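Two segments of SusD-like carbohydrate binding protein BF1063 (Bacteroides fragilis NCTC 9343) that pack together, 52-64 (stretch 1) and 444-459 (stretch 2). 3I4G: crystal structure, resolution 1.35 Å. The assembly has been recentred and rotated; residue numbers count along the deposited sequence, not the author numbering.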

# COMPACT_ATOMS: atom_id res chain seq x y z
N GLY A 52 -2.77 2.88 -7.77
CA GLY A 52 -1.44 2.33 -7.80
C GLY A 52 -0.96 1.72 -6.51
O GLY A 52 -0.17 0.77 -6.54
N MSE A 53 -1.45 2.25 -5.39
CA MSE A 53 -1.05 1.81 -4.08
C MSE A 53 -2.15 1.02 -3.37
O MSE A 53 -2.09 -0.20 -3.29
CB MSE A 53 -0.62 3.03 -3.24
CG MSE A 53 -0.13 2.70 -1.79
SE MSE A 53 0.69 4.17 -0.92
CE MSE A 53 -0.97 5.19 -0.62
N ILE A 54 -3.19 1.68 -2.89
CA ILE A 54 -4.26 1.02 -2.10
C ILE A 54 -4.84 -0.15 -2.84
O ILE A 54 -4.97 -1.25 -2.28
CB ILE A 54 -5.33 2.05 -1.72
CG1 ILE A 54 -4.75 3.06 -0.74
CG2 ILE A 54 -6.57 1.37 -1.10
CD1 ILE A 54 -5.59 4.37 -0.66
N MSE A 55 -5.14 0.03 -4.12
CA MSE A 55 -5.78 -1.06 -4.84
C MSE A 55 -4.85 -2.19 -5.20
O MSE A 55 -5.37 -3.23 -5.64
CB MSE A 55 -6.51 -0.53 -6.07
CG MSE A 55 -7.65 0.40 -5.69
SE MSE A 55 -8.66 1.03 -7.21
CE MSE A 55 -10.11 1.78 -6.30
N MSE A 56 -3.55 -2.08 -4.96
CA MSE A 56 -2.71 -3.27 -5.06
C MSE A 56 -3.18 -4.31 -4.06
O MSE A 56 -2.81 -5.47 -4.19
CB MSE A 56 -1.22 -2.99 -4.82
CG MSE A 56 -0.56 -2.30 -5.93
SE MSE A 56 1.38 -2.45 -5.81
CE MSE A 56 1.79 -3.52 -7.38
N GLU A 57 -3.96 -3.94 -3.05
CA GLU A 57 -4.47 -4.96 -2.14
C GLU A 57 -5.33 -5.98 -2.90
O GLU A 57 -5.46 -7.12 -2.45
CB GLU A 57 -5.27 -4.33 -0.99
CG GLU A 57 -5.04 -4.99 0.33
CD GLU A 57 -3.78 -4.58 1.03
OE1 GLU A 57 -2.85 -4.03 0.42
OE2 GLU A 57 -3.68 -4.86 2.20
N HIS A 58 -5.90 -5.58 -4.01
CA HIS A 58 -6.66 -6.50 -4.87
C HIS A 58 -5.85 -7.63 -5.46
O HIS A 58 -6.43 -8.61 -5.95
CB HIS A 58 -7.33 -5.76 -6.05
CG HIS A 58 -8.23 -4.65 -5.65
ND1 HIS A 58 -8.82 -3.81 -6.57
CD2 HIS A 58 -8.57 -4.18 -4.43
CE1 HIS A 58 -9.54 -2.90 -5.92
NE2 HIS A 58 -9.39 -3.10 -4.62
N LEU A 59 -4.53 -7.49 -5.44
CA LEU A 59 -3.62 -8.50 -5.95
C LEU A 59 -3.18 -9.45 -4.87
O LEU A 59 -2.38 -10.35 -5.13
CB LEU A 59 -2.38 -7.79 -6.51
CG LEU A 59 -2.63 -6.69 -7.53
CD1 LEU A 59 -1.28 -6.13 -8.06
CD2 LEU A 59 -3.55 -7.14 -8.69
N SER A 60 -3.63 -9.23 -3.64
CA SER A 60 -3.20 -9.97 -2.48
C SER A 60 -4.32 -10.84 -1.91
O SER A 60 -5.46 -10.77 -2.36
CB SER A 60 -2.72 -9.02 -1.37
OG SER A 60 -3.78 -8.40 -0.69
N ASP A 61 -3.96 -11.61 -0.90
CA ASP A 61 -4.89 -12.42 -0.13
C ASP A 61 -5.87 -11.60 0.73
O ASP A 61 -6.78 -12.19 1.29
CB ASP A 61 -4.14 -13.49 0.70
CG ASP A 61 -3.02 -12.95 1.56
OD1 ASP A 61 -2.53 -11.82 1.33
OD2 ASP A 61 -2.56 -13.70 2.45
N ASN A 62 -5.68 -10.30 0.81
CA ASN A 62 -6.55 -9.44 1.59
C ASN A 62 -7.81 -8.97 0.90
O ASN A 62 -8.76 -8.56 1.59
CB ASN A 62 -5.79 -8.17 2.05
CG ASN A 62 -4.82 -8.38 3.19
OD1 ASN A 62 -4.80 -9.43 3.82
ND2 ASN A 62 -4.07 -7.34 3.50
N ALA A 63 -7.86 -8.97 -0.43
CA ALA A 63 -8.94 -8.28 -1.10
C ALA A 63 -9.11 -8.77 -2.52
O ALA A 63 -8.38 -9.63 -2.99
CB ALA A 63 -8.70 -6.76 -1.07
N PHE A 64 -10.12 -8.22 -3.17
CA PHE A 64 -10.54 -8.61 -4.51
C PHE A 64 -10.97 -7.36 -5.26
O PHE A 64 -11.45 -6.40 -4.68
CB PHE A 64 -11.68 -9.59 -4.39
CG PHE A 64 -12.23 -10.13 -5.70
CD1 PHE A 64 -11.50 -11.07 -6.40
CD2 PHE A 64 -13.49 -9.81 -6.15
CE1 PHE A 64 -11.99 -11.63 -7.60
CE2 PHE A 64 -13.98 -10.37 -7.32
CZ PHE A 64 -13.23 -11.29 -8.05
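Stretch 2, residues 444-459: RRIELAMEGIRYWDIM

Stretch 2 lies on stretch 1 as a helix, a bend and a second helix. Helix 444-447 ends near Leu448, a type II turn runs from Leu448 to Glu451, and a new helix starts at Arg454. Stretch 1 answers with a 3-10 segment, 55-59, and a type I turn from Ser60 to Ala63. The two chains run in the same general sense here, the CA atoms of Ile54 and Gly452 lying 4.1 Å apart and those of Ser60 and Tyr455 5.1 Å.

Met450, a selenomethionine, has the most surface covered. Its CA-to-CB bond points away from stretch 1, yet its side chain, m at all three chi angles, brings SE to 3.9 Å from CG of Glu57 and CE to 4.1 Å from CB of Ala63. Its backbone, with positive phi, presents N to Glu57 OE2 in a 2.8 Å hydrogen bond. The same carboxylate accepts a weak bond from Gly452 N to OE1 (3.0 Å), so Glu57 holds the backbone of the bend from within. Gly452 packs tightly, its CA 3.1 Å from Met53 O; a CB there would clash with that oxygen.

The CA-to-CB bond of Tyr455, in the second helix, points toward stretch 1, and chi1 is t. Leu59 CB sits over one face of its ring, 4.1 Å from the centroid, while Met56 CE approaches Tyr455 CD2 at 3.8 Å. A water accepts from Tyr455 N (2.9 Å) and donates to Glu57 OE1 (2.8 Å), tying the start of this helix to the same carboxylate.

Beside this apolar patch, Arg454 meets Asp61 in a two-pronged salt bridge, NE to OD1 and NH2 to OD2, both 2.8 Å and nearly linear. From the first helix, extended Arg445 reaches Asn62, whose OD1 accepts from NE (2.8 Å) and NH2 (2.9 Å) of Arg445.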

# COMPACT_ATOMS: atom_id res chain seq x y z
N ARG A 444 2.03 -7.32 11.10
CA ARG A 444 2.19 -6.44 10.01
C ARG A 444 0.96 -6.52 9.08
O ARG A 444 0.45 -5.51 8.59
CB ARG A 444 3.48 -6.79 9.26
CG ARG A 444 3.81 -5.91 8.16
CD ARG A 444 5.15 -6.40 7.52
NE ARG A 444 5.45 -5.57 6.38
CZ ARG A 444 6.26 -4.53 6.37
NH1 ARG A 444 6.95 -4.15 7.45
NH2 ARG A 444 6.36 -3.88 5.24
N ARG A 445 0.47 -7.72 8.80
CA ARG A 445 -0.72 -7.91 7.97
C ARG A 445 -1.91 -7.15 8.55
O ARG A 445 -2.61 -6.42 7.85
CB ARG A 445 -1.08 -9.39 7.87
CG ARG A 445 -2.23 -9.63 6.95
CD ARG A 445 -2.68 -11.06 6.85
NE ARG A 445 -3.68 -11.17 5.75
CZ ARG A 445 -4.32 -12.27 5.40
NH1 ARG A 445 -4.14 -13.40 6.05
NH2 ARG A 445 -5.18 -12.23 4.40
N ILE A 446 -2.13 -7.31 9.84
CA ILE A 446 -3.25 -6.65 10.48
C ILE A 446 -3.08 -5.14 10.54
O ILE A 446 -3.95 -4.36 10.13
CB ILE A 446 -3.46 -7.20 11.92
CG1 ILE A 446 -3.80 -8.69 11.90
CG2 ILE A 446 -4.53 -6.40 12.67
CD1 ILE A 446 -4.94 -9.09 10.99
N GLU A 447 -1.91 -4.70 10.98
CA GLU A 447 -1.69 -3.26 11.14
C GLU A 447 -1.81 -2.49 9.85
O GLU A 447 -2.39 -1.40 9.83
CB GLU A 447 -0.32 -3.04 11.78
CG GLU A 447 0.06 -1.60 11.93
CD GLU A 447 -0.81 -0.79 12.88
OE1 GLU A 447 -1.52 -1.40 13.71
OE2 GLU A 447 -0.77 0.45 12.80
N LEU A 448 -1.29 -3.06 8.76
CA LEU A 448 -1.24 -2.36 7.48
C LEU A 448 -2.29 -2.79 6.50
O LEU A 448 -2.23 -2.39 5.33
CB LEU A 448 0.15 -2.57 6.85
CG LEU A 448 1.35 -2.14 7.68
CD1 LEU A 448 2.65 -2.59 6.98
CD2 LEU A 448 1.34 -0.63 7.95
N ALA A 449 -3.30 -3.52 6.93
CA ALA A 449 -4.31 -4.02 6.01
C ALA A 449 -5.00 -2.92 5.22
O ALA A 449 -5.43 -1.89 5.76
CB ALA A 449 -5.35 -4.89 6.75
N MSE A 450 -5.15 -3.16 3.92
CA MSE A 450 -5.82 -2.29 2.95
C MSE A 450 -5.01 -1.06 2.58
O MSE A 450 -5.56 -0.18 1.91
CB MSE A 450 -7.23 -1.88 3.40
CG MSE A 450 -8.14 -3.05 3.73
SE MSE A 450 -8.34 -4.43 2.34
CE MSE A 450 -8.91 -3.23 0.93
N GLU A 451 -3.70 -1.03 2.90
CA GLU A 451 -2.89 0.15 2.61
C GLU A 451 -1.97 -0.06 1.41
O GLU A 451 -1.18 0.82 1.10
CB GLU A 451 -2.05 0.55 3.83
CG GLU A 451 -2.95 0.91 5.01
CD GLU A 451 -2.24 1.32 6.27
OE1 GLU A 451 -1.28 2.12 6.17
OE2 GLU A 451 -2.66 0.85 7.36
N GLY A 452 -2.09 -1.16 0.71
CA GLY A 452 -1.31 -1.38 -0.52
C GLY A 452 0.08 -1.94 -0.33
O GLY A 452 0.91 -1.86 -1.25
N ILE A 453 0.37 -2.55 0.83
CA ILE A 453 1.68 -3.10 1.14
C ILE A 453 1.68 -4.63 1.15
O ILE A 453 2.73 -5.27 1.06
CB ILE A 453 2.16 -2.50 2.50
CG1 ILE A 453 2.20 -0.99 2.40
CG2 ILE A 453 3.54 -3.05 2.89
CD1 ILE A 453 2.36 -0.31 3.75
N ARG A 454 0.50 -5.24 1.25
CA ARG A 454 0.42 -6.70 1.40
C ARG A 454 1.04 -7.44 0.22
O ARG A 454 1.74 -8.43 0.42
CB ARG A 454 -1.02 -7.14 1.57
CG ARG A 454 -1.19 -8.64 1.84
CD ARG A 454 -0.57 -9.15 3.09
NE ARG A 454 -0.86 -10.58 3.25
CZ ARG A 454 -0.30 -11.36 4.13
NH1 ARG A 454 0.60 -10.87 4.97
NH2 ARG A 454 -0.64 -12.63 4.20
N TYR A 455 0.73 -7.01 -1.00
CA TYR A 455 1.31 -7.67 -2.17
C TYR A 455 2.82 -7.55 -2.13
O TYR A 455 3.52 -8.58 -2.35
CB TYR A 455 0.70 -7.07 -3.44
CG TYR A 455 1.21 -7.64 -4.73
CD1 TYR A 455 0.94 -8.94 -5.12
CD2 TYR A 455 1.94 -6.86 -5.58
CE1 TYR A 455 1.43 -9.44 -6.31
CE2 TYR A 455 2.39 -7.33 -6.78
CZ TYR A 455 2.12 -8.62 -7.16
OH TYR A 455 2.57 -9.10 -8.37
N TRP A 456 3.35 -6.36 -1.87
CA TRP A 456 4.80 -6.20 -1.77
C TRP A 456 5.36 -7.18 -0.75
O TRP A 456 6.40 -7.81 -0.97
CB TRP A 456 5.10 -4.74 -1.41
CG TRP A 456 6.53 -4.42 -1.44
CD1 TRP A 456 7.28 -4.21 -2.56
CD2 TRP A 456 7.42 -4.30 -0.32
NE1 TRP A 456 8.60 -3.99 -2.22
CE2 TRP A 456 8.72 -4.04 -0.84
CE3 TRP A 456 7.25 -4.37 1.07
CZ2 TRP A 456 9.84 -3.87 -0.02
CZ3 TRP A 456 8.36 -4.17 1.87
CH2 TRP A 456 9.63 -3.93 1.32
N ASP A 457 4.71 -7.34 0.39
CA ASP A 457 5.20 -8.26 1.41
C ASP A 457 5.16 -9.73 1.00
O ASP A 457 6.14 -10.45 1.15
CB ASP A 457 4.40 -8.11 2.70
CG ASP A 457 4.69 -6.86 3.50
OD1 ASP A 457 5.78 -6.25 3.35
OD2 ASP A 457 3.81 -6.53 4.34
N ILE A 458 4.02 -10.20 0.47
CA ILE A 458 3.91 -11.62 0.14
C ILE A 458 4.86 -11.97 -1.03
O ILE A 458 5.40 -13.08 -1.09
CB ILE A 458 2.49 -12.10 -0.10
CG1 ILE A 458 1.86 -11.39 -1.29
CG2 ILE A 458 1.65 -11.88 1.16
CD1 ILE A 458 0.39 -11.85 -1.57
N MSE A 459 5.14 -11.01 -1.89
CA MSE A 459 6.15 -11.19 -2.94
C MSE A 459 7.56 -11.31 -2.37
O MSE A 459 8.24 -12.29 -2.65
CB MSE A 459 6.03 -10.03 -3.92
CG MSE A 459 4.74 -10.04 -4.80
SE MSE A 459 4.75 -11.25 -6.27
CE MSE A 459 5.67 -10.04 -7.52
O HOH W 1 -1.08 -4.84 -1.59
O HOH W 2 -1.26 -3.66 3.13
O HOH W 3 -1.91 -6.38 5.20